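Local atomic coordinates of ParB domain protein nuclease (Sulfolobus solfataricus, PDB entry 5K5D), a protein that probably serves as the ParB-like component of an archaeal DNA segregation system related to that of pNOB8, and may have nuclease activity. Residues B[26-30]-B[114-119]; B[35-39]-B[64-68]. The protein carries 4 engineered substitutions. One frame throughout, in Å; residues are numbered along the deposited sequence.

Contact 1 (B[26-30]-B[114-119]). Engineered in segment 26-30: M28 (natural residue Leu).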
ATOM      1  N   LYS B  26      -9.892   6.030  -7.051  1.00 40.05           N
ATOM      2  CA  LYS B  26     -11.092   5.343  -6.590  1.00 43.91           C
ATOM      3  C   LYS B  26     -10.774   3.959  -6.044  1.00 40.41           C
ATOM      4  O   LYS B  26     -11.486   3.448  -5.182  1.00 34.88           O
ATOM      5  CB  LYS B  26     -12.103   5.227  -7.728  1.00 50.51           C
ATOM      6  CG  LYS B  26     -13.367   4.466  -7.367  1.00 54.16           C
ATOM      7  CD  LYS B  26     -14.325   4.438  -8.548  1.00 61.90           C
ATOM      8  CE  LYS B  26     -15.675   3.866  -8.154  1.00 65.28           C
ATOM      9  NZ  LYS B  26     -16.636   3.908  -9.291  1.00 65.39           N
ATOM     10  N   THR B  27      -9.695   3.360  -6.536  1.00 34.73           N
ATOM     11  CA  THR B  27      -9.349   1.999  -6.156  1.00 32.35           C
ATOM     12  C   THR B  27      -8.022   1.898  -5.416  1.00 32.36           C
ATOM     13  O   THR B  27      -7.539   0.798  -5.166  1.00 41.94           O
ATOM     14  CB  THR B  27      -9.301   1.073  -7.383  1.00 44.49           C
ATOM     15  OG1 THR B  27      -8.229   1.473  -8.248  1.00 47.98           O
ATOM     16  CG2 THR B  27     -10.627   1.127  -8.139  1.00 43.74           C
HETATM   17  N   MSE B  28      -7.440   3.040  -5.061  1.00 41.95           N
HETATM   18  CA  MSE B  28      -6.179   3.062  -4.319  1.00 45.43           C
HETATM   19  C   MSE B  28      -6.269   2.309  -2.997  1.00 49.67           C
HETATM   20  O   MSE B  28      -5.446   1.436  -2.708  1.00 45.13           O
HETATM   21  CB  MSE B  28      -5.725   4.499  -4.050  1.00 48.17           C
HETATM   22  CG  MSE B  28      -4.933   5.130  -5.185  1.00 64.15           C
HETATM   23 SE   MSE B  28      -3.334   4.103  -5.642  1.00 71.76          SE
HETATM   24  CE  MSE B  28      -2.658   3.783  -3.850  1.00109.84           C
ATOM     25  N   VAL B  29      -7.268   2.661  -2.193  1.00 43.88           N
ATOM     26  CA  VAL B  29      -7.413   2.075  -0.868  1.00 46.74           C
ATOM     27  C   VAL B  29      -8.103   0.722  -0.934  1.00 49.15           C
ATOM     28  O   VAL B  29      -9.181   0.598  -1.521  1.00 42.53           O
ATOM     29  CB  VAL B  29      -8.178   3.007   0.091  1.00 50.65           C
ATOM     30  CG1 VAL B  29      -8.455   2.300   1.403  1.00 50.56           C
ATOM     31  CG2 VAL B  29      -7.385   4.294   0.324  1.00 45.29           C
ATOM     32  N   PRO B  30      -7.467  -0.302  -0.342  1.00 56.40           N
ATOM     33  CA  PRO B  30      -8.024  -1.658  -0.311  1.00 54.03           C
ATOM     34  C   PRO B  30      -9.401  -1.667   0.345  1.00 55.31           C
ATOM     35  O   PRO B  30      -9.613  -0.965   1.337  1.00 45.27           O
ATOM     36  CB  PRO B  30      -7.021  -2.429   0.554  1.00 59.20           C
ATOM     37  CG  PRO B  30      -5.740  -1.662   0.428  1.00 58.06           C
ATOM     38  CD  PRO B  30      -6.159  -0.224   0.334  1.00 58.59           C
ATOM     39  N   ALA B 114      -0.572  -2.822   2.040  1.00 34.32           N
ATOM     40  CA  ALA B 114      -0.893  -2.932   0.625  1.00 39.50           C
ATOM     41  C   ALA B 114      -1.054  -1.548   0.010  1.00 37.05           C
ATOM     42  O   ALA B 114      -0.648  -1.319  -1.128  1.00 37.99           O
ATOM     43  CB  ALA B 114      -2.157  -3.766   0.421  1.00 33.10           C
ATOM     44  N   LEU B 115      -1.643  -0.630   0.767  1.00 33.32           N
ATOM     45  CA  LEU B 115      -1.763   0.751   0.318  1.00 35.61           C
ATOM     46  C   LEU B 115      -0.383   1.396   0.271  1.00 35.95           C
ATOM     47  O   LEU B 115      -0.041   2.094  -0.682  1.00 35.76           O
ATOM     48  CB  LEU B 115      -2.683   1.545   1.248  1.00 30.72           C
ATOM     49  CG  LEU B 115      -2.759   3.062   1.036  1.00 32.54           C
ATOM     50  CD1 LEU B 115      -3.228   3.412  -0.367  1.00 25.73           C
ATOM     51  CD2 LEU B 115      -3.675   3.695   2.075  1.00 39.28           C
ATOM     52  N   PHE B 116       0.404   1.143   1.310  1.00 39.95           N
ATOM     53  CA  PHE B 116       1.738   1.710   1.419  1.00 34.13           C
ATOM     54  C   PHE B 116       2.575   1.360   0.195  1.00 37.23           C
ATOM     55  O   PHE B 116       3.197   2.233  -0.411  1.00 30.91           O
ATOM     56  CB  PHE B 116       2.429   1.203   2.682  1.00 31.08           C
ATOM     57  CG  PHE B 116       3.464   2.143   3.218  1.00 41.46           C
ATOM     58  CD1 PHE B 116       3.603   3.414   2.684  1.00 35.48           C
ATOM     59  CD2 PHE B 116       4.302   1.758   4.255  1.00 45.55           C
ATOM     60  CE1 PHE B 116       4.555   4.286   3.174  1.00 38.71           C
ATOM     61  CE2 PHE B 116       5.259   2.629   4.752  1.00 45.65           C
ATOM     62  CZ  PHE B 116       5.385   3.894   4.210  1.00 45.47           C
ATOM     63  N   GLN B 117       2.586   0.080  -0.163  1.00 36.10           N
ATOM     64  CA  GLN B 117       3.304  -0.361  -1.351  1.00 40.65           C
ATOM     65  C   GLN B 117       2.757   0.289  -2.621  1.00 39.22           C
ATOM     66  O   GLN B 117       3.526   0.738  -3.469  1.00 33.11           O
ATOM     67  CB  GLN B 117       3.267  -1.886  -1.489  1.00 43.03           C
ATOM     68  CG  GLN B 117       3.893  -2.385  -2.782  1.00 45.68           C
ATOM     69  CD  GLN B 117       3.807  -3.887  -2.938  1.00 55.46           C
ATOM     70  OE1 GLN B 117       3.707  -4.622  -1.957  1.00 62.74           O
ATOM     71  NE2 GLN B 117       3.841  -4.354  -4.182  1.00 56.50           N
ATOM     72  N   LYS B 118       1.432   0.332  -2.752  1.00 44.19           N
ATOM     73  CA  LYS B 118       0.809   0.926  -3.932  1.00 45.17           C
ATOM     74  C   LYS B 118       1.272   2.360  -4.086  1.00 42.76           C
ATOM     75  O   LYS B 118       1.545   2.825  -5.189  1.00 43.04           O
ATOM     76  CB  LYS B 118      -0.714   0.891  -3.836  1.00 46.10           C
ATOM     77  CG  LYS B 118      -1.338  -0.441  -4.176  1.00 45.11           C
ATOM     78  CD  LYS B 118      -2.847  -0.343  -4.107  1.00 50.57           C
ATOM     79  CE  LYS B 118      -3.496  -1.714  -4.140  1.00 58.01           C
ATOM     80  NZ  LYS B 118      -4.975  -1.619  -3.999  1.00 63.84           N
ATOM     81  N   ILE B 119       1.363   3.054  -2.959  1.00 34.50           N
ATOM     82  CA  ILE B 119       1.828   4.432  -2.949  1.00 38.02           C
ATOM     83  C   ILE B 119       3.316   4.517  -3.296  1.00 32.40           C
ATOM     84  O   ILE B 119       3.695   5.215  -4.233  1.00 33.73           O
ATOM     85  CB  ILE B 119       1.554   5.110  -1.589  1.00 35.50           C
ATOM     86  CG1 ILE B 119       0.044   5.191  -1.331  1.00 39.53           C
ATOM     87  CG2 ILE B 119       2.165   6.497  -1.547  1.00 37.04           C
ATOM     88  CD1 ILE B 119      -0.716   6.043  -2.343  1.00 34.43           C
TER

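Contact 2 (B[35-39]-B[64-68])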
ATOM      1  N   ARG B  35     -17.484   1.001   5.807  1.00 46.60           N
ATOM      2  CA  ARG B  35     -18.601   1.687   5.160  1.00 46.75           C
ATOM      3  C   ARG B  35     -19.720   2.059   6.129  1.00 51.94           C
ATOM      4  O   ARG B  35     -20.110   3.222   6.212  1.00 59.82           O
ATOM      5  CB  ARG B  35     -19.174   0.886   3.990  1.00 43.12           C
ATOM      6  CG  ARG B  35     -20.238   1.671   3.228  1.00 41.29           C
ATOM      7  CD  ARG B  35     -20.852   0.896   2.077  1.00 45.63           C
ATOM      8  NE  ARG B  35     -21.784   1.734   1.325  1.00 51.09           N
ATOM      9  CZ  ARG B  35     -21.478   2.370   0.196  1.00 45.95           C
ATOM     10  NH1 ARG B  35     -20.263   2.256  -0.324  1.00 39.30           N
ATOM     11  NH2 ARG B  35     -22.391   3.114  -0.415  1.00 39.93           N
ATOM     12  N   GLU B  36     -20.247   1.076   6.851  1.00 47.54           N
ATOM     13  CA  GLU B  36     -21.324   1.344   7.800  1.00 54.45           C
ATOM     14  C   GLU B  36     -20.858   2.344   8.858  1.00 56.71           C
ATOM     15  O   GLU B  36     -21.649   3.130   9.383  1.00 44.36           O
ATOM     16  CB  GLU B  36     -21.820   0.047   8.447  1.00 51.49           C
ATOM     17  CG  GLU B  36     -22.417  -0.940   7.452  1.00 57.66           C
ATOM     18  CD  GLU B  36     -22.817  -2.258   8.091  1.00 63.68           C
ATOM     19  OE1 GLU B  36     -22.916  -2.313   9.336  1.00 65.55           O
ATOM     20  OE2 GLU B  36     -23.028  -3.240   7.346  1.00 67.04           O
ATOM     21  N   ASP B  37     -19.562   2.319   9.151  1.00 63.07           N
ATOM     22  CA  ASP B  37     -18.977   3.253  10.102  1.00 71.11           C
ATOM     23  C   ASP B  37     -19.209   4.704   9.675  1.00 67.73           C
ATOM     24  O   ASP B  37     -19.917   5.448  10.359  1.00 65.68           O
ATOM     25  CB  ASP B  37     -17.481   2.974  10.285  1.00 84.69           C
ATOM     26  CG  ASP B  37     -17.200   1.530  10.673  1.00 92.95           C
ATOM     27  OD1 ASP B  37     -17.760   0.615  10.028  1.00 91.72           O
ATOM     28  OD2 ASP B  37     -16.420   1.310  11.626  1.00 95.06           O
ATOM     29  N   LEU B  38     -18.627   5.110   8.550  1.00 64.46           N
ATOM     30  CA  LEU B  38     -18.829   6.479   8.073  1.00 70.48           C
ATOM     31  C   LEU B  38     -20.146   6.635   7.315  1.00 72.24           C
ATOM     32  O   LEU B  38     -20.346   7.601   6.578  1.00 75.59           O
ATOM     33  CB  LEU B  38     -17.641   6.998   7.248  1.00 68.90           C
ATOM     34  CG  LEU B  38     -16.964   6.184   6.140  1.00 60.57           C
ATOM     35  CD1 LEU B  38     -15.723   5.463   6.660  1.00 54.98           C
ATOM     36  CD2 LEU B  38     -17.925   5.220   5.471  1.00 61.93           C
ATOM     37  N   GLU B  39     -21.045   5.677   7.515  1.00 71.07           N
ATOM     38  CA  GLU B  39     -22.380   5.736   6.941  1.00 67.36           C
ATOM     39  C   GLU B  39     -23.334   6.356   7.956  1.00 61.24           C
ATOM     40  O   GLU B  39     -24.229   7.121   7.599  1.00 61.43           O
ATOM     41  CB  GLU B  39     -22.852   4.333   6.560  1.00 70.32           C
ATOM     42  CG  GLU B  39     -23.927   4.291   5.495  1.00 72.20           C
ATOM     43  CD  GLU B  39     -24.201   2.877   5.011  1.00 75.61           C
ATOM     44  OE1 GLU B  39     -23.898   2.581   3.834  1.00 69.24           O
ATOM     45  OE2 GLU B  39     -24.717   2.061   5.809  1.00 82.43           O
ATOM     46  N   THR B  64     -15.877   6.437  -0.928  1.00 37.65           N
ATOM     47  CA  THR B  64     -16.982   5.789  -0.243  1.00 43.87           C
ATOM     48  C   THR B  64     -17.915   6.848   0.349  1.00 43.30           C
ATOM     49  O   THR B  64     -19.117   6.844   0.078  1.00 51.19           O
ATOM     50  CB  THR B  64     -16.484   4.808   0.836  1.00 47.81           C
ATOM     51  OG1 THR B  64     -15.739   3.756   0.207  1.00 48.91           O
ATOM     52  CG2 THR B  64     -17.652   4.204   1.597  1.00 46.35           C
ATOM     53  N   ARG B  65     -17.352   7.763   1.132  1.00 36.93           N
ATOM     54  CA  ARG B  65     -18.117   8.859   1.716  1.00 32.92           C
ATOM     55  C   ARG B  65     -18.977   9.593   0.688  1.00 35.77           C
ATOM     56  O   ARG B  65     -20.146   9.876   0.940  1.00 39.93           O
ATOM     57  CB  ARG B  65     -17.189   9.845   2.424  1.00 38.04           C
ATOM     58  CG  ARG B  65     -16.545   9.289   3.679  1.00 40.39           C
ATOM     59  CD  ARG B  65     -15.554  10.271   4.276  1.00 39.68           C
ATOM     60  NE  ARG B  65     -14.328  10.356   3.491  1.00 38.97           N
ATOM     61  CZ  ARG B  65     -13.301  11.144   3.789  1.00 49.34           C
ATOM     62  NH1 ARG B  65     -13.352  11.927   4.859  1.00 47.13           N
ATOM     63  NH2 ARG B  65     -12.221  11.152   3.018  1.00 61.57           N
ATOM     64  N   LEU B  66     -18.402   9.909  -0.466  1.00 40.12           N
ATOM     65  CA  LEU B  66     -19.160  10.584  -1.513  1.00 41.35           C
ATOM     66  C   LEU B  66     -20.316   9.710  -1.990  1.00 51.69           C
ATOM     67  O   LEU B  66     -21.426  10.199  -2.214  1.00 51.50           O
ATOM     68  CB  LEU B  66     -18.267  10.957  -2.700  1.00 36.14           C
ATOM     69  CG  LEU B  66     -19.030  11.655  -3.831  1.00 36.75           C
ATOM     70  CD1 LEU B  66     -19.595  12.985  -3.354  1.00 39.51           C
ATOM     71  CD2 LEU B  66     -18.166  11.856  -5.065  1.00 36.89           C
ATOM     72  N   ASP B  67     -20.047   8.417  -2.150  1.00 45.79           N
ATOM     73  CA  ASP B  67     -21.062   7.484  -2.622  1.00 42.36           C
ATOM     74  C   ASP B  67     -22.234   7.393  -1.643  1.00 40.45           C
ATOM     75  O   ASP B  67     -23.401   7.396  -2.043  1.00 34.86           O
ATOM     76  CB  ASP B  67     -20.455   6.098  -2.857  1.00 44.75           C
ATOM     77  CG  ASP B  67     -21.468   5.107  -3.401  1.00 54.66           C
ATOM     78  OD1 ASP B  67     -21.725   5.126  -4.624  1.00 56.09           O
ATOM     79  OD2 ASP B  67     -22.012   4.312  -2.605  1.00 57.67           O
ATOM     80  N   ILE B  68     -21.911   7.315  -0.358  1.00 40.35           N
ATOM     81  CA  ILE B  68     -22.921   7.291   0.688  1.00 41.68           C
ATOM     82  C   ILE B  68     -23.781   8.556   0.653  1.00 42.04           C
ATOM     83  O   ILE B  68     -25.009   8.484   0.679  1.00 48.41           O
ATOM     84  CB  ILE B  68     -22.269   7.144   2.069  1.00 36.01           C
ATOM     85  CG1 ILE B  68     -21.425   5.865   2.107  1.00 28.64           C
ATOM     86  CG2 ILE B  68     -23.323   7.150   3.163  1.00 40.83           C
ATOM     87  CD1 ILE B  68     -20.633   5.681   3.383  1.00 27.50           C
TER

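Contact 1 (B[26-30]-B[114-119])
V29 and L115 bring the two backbones together, their CA atoms 5.9 Å apart, where the irregular segment 26-30 passes beside one flank of helix 109-128. The helical segment keeps its own backbone bonds, K118 N to A114 O and I119 N to L115 O; it meets the loop through its side chains, and M28 O is the loop carbonyl that accepts the hydrogen bond. The engineered selenomethionine M28, a leucine in the natural sequence, buries the most surface against the helix. Its chain folds back at chi2 and chi3 (-58° and -46°) and delivers the methyl CE among L115, K118 and I119; M28 CE lies 3.3 Å from I119 CD1, the two side chains crossing at about a right angle. K118 runs past M28 in the opposite direction, extended beyond CG, and its NZ gives a weak hydrogen bond to M28 O (3.3 Å). P30 covers the A114-L115 part of the helix surface, setting CD 4.0 Å from L115 CB and CG against A114 CB, while V29 CG2 meets L115 CD2. The arrangement is loop-on-helix packing: the connection between helices 23-26 and 37-45, part of the ParB-like N-terminal region, is seated on the long helix 109-128.

Contact 2 (B[35-39]-B[64-68])
R35 and D67 make the one hydrogen bond across this contact. R35 NH2 donates to D67 OD2 almost straight (N-H...O 172°), meeting the oxygen nearly along its C-O axis and lying with it in the guanidinium plane; the modelled NH2 to OD2 length of 2.5 Å is probably an underestimate. The carboxylate is turned 67° against that plane, and the salt bridge uses a single oxygen, end-on. I68 CG1 lies over one face of the guanidinium, offset toward its rim, 3.9 Å from R35 NH2, and the side chain of R35 slides past I68 in the opposite direction. T64 CG2 reaches R35 obliquely, 3.8 Å from NH1.

Beside the charged pair sits a small apolar cluster. L38 CD2 packs on I68 CD1 at 3.5 Å, with the side chains at about a right angle, and L38 CG touches the aliphatic CG of R65 at 4.0 Å. E39 adds its CG, 3.7 Å from I68 CG2.

R35 owes its reach to a chain that is extended from CG to NE, with CG opposite the backbone N (chi1 -174°). Within its own segment, R35 NE makes a weak bond to E39 OE1 (3.4 Å), so E39 adds a weaker second partner, and R35, E39 and D67 form a salt-bridge network. D67 OD2 also pairs with K71 NZ, while R65 turns its guanidinium to D61. A bound citrate, probably from the crystallisation liquor, accepts a hydrogen bond from R65 N and is also hydrogen-bonded to T64 OG1.

The chemistry is that of a surface contact between helix 63-71 and the beginning of helix 37-45 with the residues leading into it. Two cations sharing D67 would probably keep its carboxylate ionised, and the D67 charge would in turn offset the closeness of R35 NH2 and K71 NZ.

Overall arrangement
The centre of contact 1 is about 4 Å, that of contact 2 about 21 Å, from the centre of the chain; the first is partly buried, the second a surface contact. The two contact centres are about 18 Å apart, with nearest atoms about 7 Å apart, and they share no helix: contact 1 joins a loop to helix 109-128, contact 2 joins the start of helix 37-45, with R35 just ahead of it, to helix 63-71. Both draw on the ParB-like N-terminal region, and both segments of contact 2 fall between those of contact 1 along the chain. Chemistry follows place: apolar packing with one weak lysine bond near the centre, against a salt-bridge network beside a few apolar groups at the surface.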